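Local coordinates for protein actibind (Aspergillus niger, PDB 3D3Z) that cleaves RNA without strict base specificity but with a preference for adenylic acid, as a fungal ribonuclease of the T2 family, at residues T149-S152 with Y153-L156. Numbering follows the deposited sequence.
Sequences TLDS and YTAL
Asp-151 reaches over to Thr-154 as the N-cap of helix 152-158, and its carboxylate takes a bond with each oxygen. OD1 accepts the backbone N of Thr-154 at 3.2 Å, a nearly straight bond (168° at the hydrogen), while OD2 receives the hydroxyl OG1 of Thr-154 at 2.8 Å. Both donors sit well above the carboxylate plane, so the helix start is met by the flat of the group. With CG anti to the backbone N (chi1 -178°), the acid is carried forward to the first turn, and the two bonds together should limit its rotation. A water extends the cap: it donates to Asp-151 OD1 (2.9 Å) and accepts from the N of Tyr-153, giving that early helix N-H a partner. The helix dipole probably stabilises the negative charge here.

Behind the cap, Ala-155 N bonds to Asp-151 O at 3.0 Å. Ser-152 faces inward, its OG hydrogen-bonded to Tyr-201 OH on strand 195-206 and to Gln-34 OE1 on strand 29-35, which ties the helix start to the central antiparallel sheet. One residue on, Leu-156 N bonds to Ser-152 O at 2.9 Å, and the Leu-156 CG packs 3.4 Å from that same Ser-152 O.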
loop_
_atom_site.group_PDB
_atom_site.type_symbol
_atom_site.label_atom_id
_atom_site.label_comp_id
_atom_site.label_asym_id
_atom_site.label_seq_id
_atom_site.Cartn_x
_atom_site.Cartn_y
_atom_site.Cartn_z
ATOM N N THR A 149 -5.376 -6.598 -5.504
ATOM C CA THR A 149 -4.668 -7.490 -6.405
ATOM C C THR A 149 -3.555 -8.272 -5.674
ATOM O O THR A 149 -2.835 -9.054 -6.300
ATOM C CB THR A 149 -4.036 -6.720 -7.596
ATOM O OG1 THR A 149 -3.015 -5.851 -7.125
ATOM C CG2 THR A 149 -5.091 -5.905 -8.415
ATOM N N LEU A 150 -3.379 -8.014 -4.377
ATOM C CA LEU A 150 -2.206 -8.494 -3.614
ATOM C C LEU A 150 -2.671 -9.229 -2.380
ATOM O O LEU A 150 -2.423 -8.766 -1.272
ATOM C CB LEU A 150 -1.350 -7.280 -3.213
ATOM C CG LEU A 150 -0.661 -6.568 -4.358
ATOM C CD1 LEU A 150 -0.131 -5.220 -3.920
ATOM C CD2 LEU A 150 0.459 -7.439 -4.917
ATOM N N ASP A 151 -3.399 -10.329 -2.587
ATOM C CA ASP A 151 -3.969 -11.123 -1.511
ATOM C C ASP A 151 -2.858 -12.058 -0.948
ATOM O O ASP A 151 -2.755 -13.232 -1.297
ATOM C CB ASP A 151 -5.185 -11.900 -1.991
ATOM C CG ASP A 151 -5.853 -12.711 -0.896
ATOM O OD1 ASP A 151 -5.404 -12.745 0.271
ATOM O OD2 ASP A 151 -6.856 -13.376 -1.219
ATOM N N SER A 152 -2.058 -11.466 -0.079
ATOM C CA SER A 152 -0.987 -12.099 0.694
ATOM C C SER A 152 -1.427 -13.364 1.420
ATOM O O SER A 152 -0.750 -14.389 1.335
ATOM C CB SER A 152 -0.466 -11.042 1.693
ATOM O OG SER A 152 0.062 -9.944 0.991
ATOM N N TYR A 153 -2.541 -13.318 2.146
ATOM C CA TYR A 153 -3.009 -14.501 2.869
ATOM C C TYR A 153 -3.182 -15.715 1.962
ATOM O O TYR A 153 -2.727 -16.816 2.312
ATOM C CB TYR A 153 -4.308 -14.263 3.605
ATOM C CG TYR A 153 -4.686 -15.431 4.479
ATOM C CD1 TYR A 153 -4.364 -15.418 5.827
ATOM C CD2 TYR A 153 -5.315 -16.586 3.957
ATOM C CE1 TYR A 153 -4.682 -16.457 6.647
ATOM C CE2 TYR A 153 -5.624 -17.669 4.794
ATOM C CZ TYR A 153 -5.291 -17.586 6.140
ATOM O OH TYR A 153 -5.571 -18.602 7.028
ATOM N N THR A 154 -3.847 -15.523 0.826
ATOM C CA THR A 154 -4.072 -16.609 -0.109
ATOM C C THR A 154 -2.792 -17.048 -0.806
ATOM O O THR A 154 -2.578 -18.234 -0.998
ATOM C CB THR A 154 -5.123 -16.238 -1.143
ATOM O OG1 THR A 154 -6.342 -15.978 -0.451
ATOM C CG2 THR A 154 -5.374 -17.406 -2.103
ATOM N N ALA A 155 -1.942 -16.109 -1.180
ATOM C CA ALA A 155 -0.675 -16.483 -1.802
ATOM C C ALA A 155 0.151 -17.361 -0.831
ATOM O O ALA A 155 0.805 -18.326 -1.254
ATOM C CB ALA A 155 0.099 -15.262 -2.206
ATOM N N LEU A 156 0.151 -16.989 0.448
ATOM C CA LEU A 156 0.838 -17.759 1.495
ATOM C C LEU A 156 0.154 -19.105 1.710
ATOM O O LEU A 156 0.803 -20.151 1.700
ATOM C CB LEU A 156 0.957 -16.967 2.812
ATOM C CG LEU A 156 1.973 -15.806 2.797
ATOM C CD1 LEU A 156 1.684 -14.815 3.934
ATOM C CD2 LEU A 156 3.437 -16.247 2.859
HETATM O O HOH W 1 -4.562 -11.190 2.533
#